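Local coordinates for ABC transporter substrate-binding protein (Staphylococcus aureus subsp. aureus NCTC 8325, PDB 3UN6) that probably serves as the substrate-binding component of an ABC-type import system, and binds zinc, although its transported ligand is not established, at residues 107-119 / 276-288. Sequence-based numbering, arbitrary orientation.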
ATOM      1  N   ILE A 107       8.234   7.381 -13.744  1.00 28.14           N
ATOM      2  CA  ILE A 107       8.406   7.287 -12.286  1.00 26.83           C
ATOM      3  C   ILE A 107       9.515   6.353 -11.815  1.00 28.49           C
ATOM      4  O   ILE A 107       9.984   5.492 -12.559  1.00 30.60           O
ATOM      5  CB  ILE A 107       7.075   6.899 -11.559  1.00 26.30           C
ATOM      6  CG1 ILE A 107       6.544   5.540 -12.030  1.00 25.49           C
ATOM      7  CG2 ILE A 107       6.024   7.963 -11.783  1.00 22.86           C
ATOM      8  CD1 ILE A 107       5.271   5.072 -11.317  1.00 24.57           C
ATOM      9  N   LYS A 108       9.929   6.560 -10.562  1.00 27.06           N
ATOM     10  CA  LYS A 108      10.927   5.748  -9.872  1.00 26.35           C
ATOM     11  C   LYS A 108      10.458   5.559  -8.431  1.00 23.60           C
ATOM     12  O   LYS A 108       9.947   6.512  -7.810  1.00 21.54           O
ATOM     13  CB  LYS A 108      12.272   6.451  -9.844  1.00 27.29           C
ATOM     14  CG  LYS A 108      13.053   6.494 -11.180  1.00 32.85           C
ATOM     15  CD  LYS A 108      13.799   5.203 -11.451  1.00 35.38           C
ATOM     16  CE  LYS A 108      14.782   5.355 -12.584  1.00 38.71           C
ATOM     17  NZ  LYS A 108      15.826   4.260 -12.552  1.00 44.36           N
ATOM     18  N   ALA A 109      10.588   4.336  -7.922  1.00 22.15           N
ATOM     19  CA  ALA A 109      10.269   4.015  -6.525  1.00 20.71           C
ATOM     20  C   ALA A 109      11.512   4.367  -5.725  1.00 21.43           C
ATOM     21  O   ALA A 109      12.643   4.048  -6.146  1.00 21.51           O
ATOM     22  CB  ALA A 109       9.962   2.552  -6.346  1.00 23.21           C
ATOM     23  N   VAL A 110      11.308   5.038  -4.607  1.00 19.97           N
ATOM     24  CA  VAL A 110      12.423   5.514  -3.776  1.00 21.32           C
ATOM     25  C   VAL A 110      12.436   4.896  -2.405  1.00 21.99           C
ATOM     26  O   VAL A 110      13.506   4.793  -1.779  1.00 24.49           O
ATOM     27  CB  VAL A 110      12.435   7.059  -3.710  1.00 22.06           C
ATOM     28  CG1 VAL A 110      12.581   7.620  -5.130  1.00 23.13           C
ATOM     29  CG2 VAL A 110      11.179   7.621  -3.017  1.00 23.29           C
ATOM     30  N   ALA A 111      11.279   4.437  -1.936  1.00 21.70           N
ATOM     31  CA  ALA A 111      11.203   3.799  -0.621  1.00 22.09           C
ATOM     32  C   ALA A 111       9.887   3.083  -0.418  1.00 21.99           C
ATOM     33  O   ALA A 111       8.907   3.339  -1.124  1.00 21.26           O
ATOM     34  CB  ALA A 111      11.400   4.845   0.484  1.00 21.87           C
ATOM     35  N   LEU A 112       9.848   2.194   0.563  1.00 21.00           N
ATOM     36  CA  LEU A 112       8.580   1.530   0.911  1.00 21.74           C
ATOM     37  C   LEU A 112       7.697   2.508   1.698  1.00 21.42           C
ATOM     38  O   LEU A 112       8.198   3.445   2.306  1.00 22.77           O
ATOM     39  CB  LEU A 112       8.855   0.322   1.813  1.00 20.91           C
ATOM     40  CG  LEU A 112       9.703  -0.816   1.261  1.00 21.32           C
ATOM     41  CD1 LEU A 112      10.000  -1.817   2.388  1.00 19.69           C
ATOM     42  CD2 LEU A 112       8.988  -1.485   0.048  1.00 19.30           C
ATOM     43  N   GLY A 113       6.394   2.319   1.663  1.00 20.90           N
ATOM     44  CA  GLY A 113       5.498   3.111   2.488  1.00 21.98           C
ATOM     45  C   GLY A 113       5.372   2.491   3.892  1.00 23.51           C
ATOM     46  O   GLY A 113       5.072   3.177   4.859  1.00 22.56           O
ATOM     47  N   HIS A 114       5.665   1.198   4.009  1.00 23.78           N
ATOM     48  CA  HIS A 114       5.419   0.470   5.241  1.00 24.09           C
ATOM     49  C   HIS A 114       5.805  -0.997   5.070  1.00 22.54           C
ATOM     50  O   HIS A 114       6.200  -1.430   3.982  1.00 23.41           O
ATOM     51  CB  HIS A 114       3.909   0.422   5.400  1.00 23.90           C
ATOM     52  CG  HIS A 114       3.281  -0.340   4.285  1.00 25.18           C
ATOM     53  ND1 HIS A 114       2.857  -1.644   4.424  1.00 23.43           N
ATOM     54  CD2 HIS A 114       3.195  -0.053   2.963  1.00 25.99           C
ATOM     55  CE1 HIS A 114       2.444  -2.090   3.250  1.00 26.25           C
ATOM     56  NE2 HIS A 114       2.651  -1.147   2.346  1.00 21.81           N
ATOM     57  N   HIS A 115       5.678  -1.751   6.154  1.00 23.28           N
ATOM     58  CA  HIS A 115       5.810  -3.223   6.127  1.00 23.97           C
ATOM     59  C   HIS A 115       4.484  -3.757   6.668  1.00 24.66           C
ATOM     60  O   HIS A 115       3.893  -3.158   7.576  1.00 25.94           O
ATOM     61  CB  HIS A 115       6.963  -3.751   6.978  1.00 24.10           C
ATOM     62  CG  HIS A 115       8.317  -3.352   6.482  1.00 24.50           C
ATOM     63  ND1 HIS A 115       9.029  -4.099   5.574  1.00 22.42           N
ATOM     64  CD2 HIS A 115       9.081  -2.273   6.760  1.00 25.43           C
ATOM     65  CE1 HIS A 115      10.175  -3.499   5.316  1.00 25.45           C
ATOM     66  NE2 HIS A 115      10.233  -2.392   6.025  1.00 24.81           N
ATOM     67  N   GLU A 116       4.012  -4.856   6.083  1.00 23.52           N
ATOM     68  CA  GLU A 116       2.788  -5.535   6.501  1.00 23.81           C
ATOM     69  C   GLU A 116       1.527  -4.682   6.382  1.00 23.27           C
ATOM     70  O   GLU A 116       1.360  -3.958   5.381  1.00 25.72           O
ATOM     71  CB  GLU A 116       2.960  -6.130   7.920  1.00 23.56           C
ATOM     72  CG  GLU A 116       4.152  -7.071   8.013  1.00 27.99           C
ATOM     73  CD  GLU A 116       4.051  -8.328   7.109  1.00 34.41           C
ATOM     74  OE1 GLU A 116       4.997  -9.151   7.155  1.00 40.08           O
ATOM     75  OE2 GLU A 116       3.042  -8.514   6.378  1.00 35.23           O
ATOM     76  N   GLY A 117       0.604  -4.809   7.332  1.00 21.39           N
ATOM     77  CA  GLY A 117      -0.632  -4.018   7.300  1.00 23.24           C
ATOM     78  C   GLY A 117      -1.719  -4.451   6.313  1.00 24.17           C
ATOM     79  O   GLY A 117      -2.668  -3.690   6.052  1.00 26.21           O
ATOM     80  N   ASN A 118      -1.592  -5.655   5.751  1.00 22.93           N
ATOM     81  CA  ASN A 118      -2.606  -6.218   4.819  1.00 23.54           C
ATOM     82  C   ASN A 118      -3.432  -7.312   5.488  1.00 23.80           C
ATOM     83  O   ASN A 118      -2.940  -8.035   6.366  1.00 22.37           O
ATOM     84  CB  ASN A 118      -1.939  -6.780   3.540  1.00 23.78           C
ATOM     85  CG  ASN A 118      -1.647  -5.693   2.503  1.00 26.38           C
ATOM     86  OD1 ASN A 118      -2.453  -4.783   2.328  1.00 19.14           O
ATOM     87  ND2 ASN A 118      -0.512  -5.806   1.788  1.00 19.18           N
ATOM     88  N   VAL A 119      -4.693  -7.419   5.083  1.00 24.32           N
ATOM     89  CA  VAL A 119      -5.566  -8.432   5.616  1.00 25.12           C
ATOM     90  C   VAL A 119      -6.370  -9.157   4.545  1.00 24.73           C
ATOM     91  O   VAL A 119      -6.477  -8.704   3.422  1.00 24.12           O
ATOM     92  CB  VAL A 119      -6.590  -7.811   6.612  1.00 26.37           C
ATOM     93  CG1 VAL A 119      -5.880  -7.250   7.813  1.00 28.68           C
ATOM     94  CG2 VAL A 119      -7.431  -6.733   5.929  1.00 26.71           C
ATOM     95  N   ALA A 276      -2.984   0.074  13.154  1.00 23.45           N
ATOM     96  CA  ALA A 276      -1.610   0.404  13.449  1.00 25.86           C
ATOM     97  C   ALA A 276      -0.873  -0.756  14.114  1.00 26.53           C
ATOM     98  O   ALA A 276       0.328  -0.941  13.879  1.00 26.61           O
ATOM     99  CB  ALA A 276      -1.557   1.648  14.340  1.00 25.73           C
ATOM    100  N   ALA A 277      -1.587  -1.542  14.923  1.00 26.13           N
ATOM    101  CA  ALA A 277      -0.983  -2.678  15.593  1.00 26.38           C
ATOM    102  C   ALA A 277      -0.370  -3.650  14.585  1.00 27.26           C
ATOM    103  O   ALA A 277       0.676  -4.213  14.867  1.00 27.41           O
ATOM    104  CB  ALA A 277      -1.981  -3.400  16.477  1.00 25.98           C
ATOM    105  N   TRP A 278      -0.986  -3.815  13.408  1.00 26.03           N
ATOM    106  CA  TRP A 278      -0.492  -4.787  12.414  1.00 26.67           C
ATOM    107  C   TRP A 278       0.333  -4.207  11.261  1.00 25.39           C
ATOM    108  O   TRP A 278       0.691  -4.931  10.323  1.00 24.26           O
ATOM    109  CB  TRP A 278      -1.662  -5.642  11.882  1.00 28.06           C
ATOM    110  CG  TRP A 278      -2.261  -6.510  12.940  1.00 29.82           C
ATOM    111  CD1 TRP A 278      -3.240  -6.160  13.853  1.00 24.17           C
ATOM    112  CD2 TRP A 278      -1.872  -7.848  13.268  1.00 34.74           C
ATOM    113  NE1 TRP A 278      -3.488  -7.208  14.693  1.00 32.01           N
ATOM    114  CE2 TRP A 278      -2.671  -8.258  14.356  1.00 32.15           C
ATOM    115  CE3 TRP A 278      -0.948  -8.750  12.726  1.00 36.87           C
ATOM    116  CZ2 TRP A 278      -2.584  -9.527  14.902  1.00 36.95           C
ATOM    117  CZ3 TRP A 278      -0.861 -10.011  13.270  1.00 38.60           C
ATOM    118  CH2 TRP A 278      -1.669 -10.391  14.353  1.00 40.60           C
ATOM    119  N   THR A 279       0.653  -2.917  11.336  1.00 24.56           N
ATOM    120  CA  THR A 279       1.466  -2.267  10.333  1.00 24.37           C
ATOM    121  C   THR A 279       2.778  -1.885  11.021  1.00 24.11           C
ATOM    122  O   THR A 279       2.794  -1.649  12.212  1.00 24.37           O
ATOM    123  CB  THR A 279       0.764  -1.019   9.757  1.00 24.12           C
ATOM    124  OG1 THR A 279      -0.583  -1.352   9.386  1.00 22.18           O
ATOM    125  CG2 THR A 279       1.506  -0.490   8.515  1.00 24.15           C
ATOM    126  N   SER A 280       3.886  -1.897  10.295  1.00 24.15           N
ATOM    127  CA  SER A 280       5.154  -1.436  10.873  1.00 25.82           C
ATOM    128  C   SER A 280       5.816  -0.523   9.856  1.00 24.79           C
ATOM    129  O   SER A 280       5.410  -0.475   8.687  1.00 22.57           O
ATOM    130  CB  SER A 280       6.065  -2.593  11.310  1.00 27.29           C
ATOM    131  OG  SER A 280       6.708  -3.191  10.207  1.00 32.90           O
ATOM    132  N   TYR A 281       6.789   0.254  10.306  1.00 24.80           N
ATOM    133  CA  TYR A 281       7.503   1.174   9.433  1.00 24.82           C
ATOM    134  C   TYR A 281       9.024   0.975   9.623  1.00 26.17           C
ATOM    135  O   TYR A 281       9.543  -0.063   9.254  1.00 28.38           O
ATOM    136  CB  TYR A 281       7.021   2.607   9.690  1.00 24.19           C
ATOM    137  CG  TYR A 281       5.532   2.749   9.480  1.00 23.05           C
ATOM    138  CD1 TYR A 281       5.016   3.119   8.240  1.00 22.67           C
ATOM    139  CD2 TYR A 281       4.632   2.471  10.503  1.00 25.81           C
ATOM    140  CE1 TYR A 281       3.657   3.232   8.038  1.00 26.35           C
ATOM    141  CE2 TYR A 281       3.267   2.576  10.310  1.00 24.02           C
ATOM    142  CZ  TYR A 281       2.780   2.957   9.077  1.00 23.91           C
ATOM    143  OH  TYR A 281       1.417   3.046   8.843  1.00 21.16           O
ATOM    144  N   GLY A 282       9.739   1.952  10.166  1.00 26.85           N
ATOM    145  CA  GLY A 282      11.189   1.796  10.384  1.00 27.07           C
ATOM    146  C   GLY A 282      12.037   1.926   9.126  1.00 27.38           C
ATOM    147  O   GLY A 282      11.999   2.953   8.430  1.00 26.85           O
ATOM    148  N   ASP A 283      12.837   0.901   8.852  1.00 27.53           N
ATOM    149  CA  ASP A 283      13.698   0.893   7.680  1.00 27.96           C
ATOM    150  C   ASP A 283      12.821   0.668   6.469  1.00 26.90           C
ATOM    151  O   ASP A 283      12.243  -0.412   6.304  1.00 27.02           O
ATOM    152  CB  ASP A 283      14.746  -0.216   7.817  1.00 29.63           C
ATOM    153  CG  ASP A 283      15.698  -0.286   6.636  1.00 31.31           C
ATOM    154  OD1 ASP A 283      15.448   0.354   5.586  1.00 32.65           O
ATOM    155  OD2 ASP A 283      16.695  -1.012   6.762  1.00 39.44           O
ATOM    156  N   LEU A 284      12.708   1.689   5.626  1.00 25.38           N
ATOM    157  CA  LEU A 284      11.859   1.614   4.464  1.00 23.70           C
ATOM    158  C   LEU A 284      12.659   1.446   3.154  1.00 23.42           C
ATOM    159  O   LEU A 284      12.196   1.812   2.073  1.00 22.25           O
ATOM    160  CB  LEU A 284      10.935   2.849   4.422  1.00 23.16           C
ATOM    161  CG  LEU A 284       9.983   3.015   5.601  1.00 23.10           C
ATOM    162  CD1 LEU A 284       9.176   4.336   5.487  1.00 21.28           C
ATOM    163  CD2 LEU A 284       9.022   1.844   5.719  1.00 22.88           C
ATOM    164  N   THR A 285      13.863   0.886   3.249  1.00 23.62           N
ATOM    165  CA  THR A 285      14.667   0.593   2.057  1.00 23.34           C
ATOM    166  C   THR A 285      13.916  -0.421   1.184  1.00 24.17           C
ATOM    167  O   THR A 285      13.374  -1.410   1.702  1.00 25.28           O
ATOM    168  CB  THR A 285      15.977  -0.071   2.453  1.00 23.94           C
ATOM    169  OG1 THR A 285      16.720   0.799   3.308  1.00 26.69           O
ATOM    170  CG2 THR A 285      16.857  -0.408   1.210  1.00 25.49           C
ATOM    171  N   ILE A 286      13.871  -0.182  -0.119  1.00 23.54           N
ATOM    172  CA  ILE A 286      13.331  -1.163  -1.046  1.00 23.95           C
ATOM    173  C   ILE A 286      14.502  -2.102  -1.352  1.00 25.06           C
ATOM    174  O   ILE A 286      15.392  -1.776  -2.136  1.00 27.80           O
ATOM    175  CB  ILE A 286      12.847  -0.553  -2.355  1.00 24.18           C
ATOM    176  CG1 ILE A 286      11.663   0.400  -2.106  1.00 24.60           C
ATOM    177  CG2 ILE A 286      12.432  -1.666  -3.299  1.00 22.99           C
ATOM    178  CD1 ILE A 286      11.154   1.105  -3.399  1.00 22.13           C
ATOM    179  N   LYS A 287      14.531  -3.242  -0.700  1.00 24.72           N
ATOM    180  CA  LYS A 287      15.644  -4.156  -0.866  1.00 26.66           C
ATOM    181  C   LYS A 287      15.496  -5.003  -2.114  1.00 25.59           C
ATOM    182  O   LYS A 287      14.370  -5.359  -2.517  1.00 26.37           O
ATOM    183  CB  LYS A 287      15.813  -5.039   0.368  1.00 27.23           C
ATOM    184  CG  LYS A 287      16.145  -4.266   1.621  1.00 30.77           C
ATOM    185  CD  LYS A 287      16.355  -5.202   2.772  1.00 36.71           C
ATOM    186  CE  LYS A 287      16.396  -4.470   4.092  1.00 40.42           C
ATOM    187  NZ  LYS A 287      16.639  -5.442   5.214  1.00 45.13           N
ATOM    188  N   PRO A 288      16.621  -5.302  -2.761  1.00 26.94           N
ATOM    189  CA  PRO A 288      16.568  -6.136  -3.953  1.00 26.72           C
ATOM    190  C   PRO A 288      15.827  -7.463  -3.715  1.00 28.15           C
ATOM    191  O   PRO A 288      15.012  -7.891  -4.545  1.00 26.85           O
ATOM    192  CB  PRO A 288      18.041  -6.401  -4.253  1.00 28.97           C
ATOM    193  CG  PRO A 288      18.756  -5.168  -3.744  1.00 29.30           C
ATOM    194  CD  PRO A 288      17.969  -4.744  -2.517  1.00 26.54           C
TER
HETATM  195  O   HOH W   1      14.947   2.448  -1.071  1.00 24.10           O
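Residues His115 and Ser280 form an antiparallel hydrogen-bonded pair that, in this fold of the periplasmic-binding-protein type, joins strand 279-280 to strand 112-122, which follows strand 108-110 after a corner at Ala111 where the chain passes from one sheet to the other. His115 N meets Ser280 O at 2.8 Å, and Ser280 N returns a bond to His115 O.

Packing is tightest toward residues 284-286. Leu112 N donates almost straight to Leu284 O (2.8 Å), while the Leu284 side chain meets Leu112 O through CB and CD1. Ile286, whose CG1 is turned beside its own backbone N (chi1 -64°), stretches along Ala111 and pushes CD1 to within 3.5 Å of Ala109 CB, closer than carbons usually come. On the buried side, Tyr281 brings its ring edge to Gly113 O, with CD1 3.4 Å away. His114 rests its CB on Ser280 O, but its ring leads off toward the zinc ligands His46, Cys220 and Cys221, the last being its strongest polar partner.

The other margin is looser. Trp278 is exposed, and its carbonyl receives a weak bond from Gly117 N; Ser280 is partly exposed. Even here the partly exposed His115 is firmly held: ND1 bonds to Asp217, and NE2 donates to Asp283 O, which lies in the ring plane 2.8 Å away.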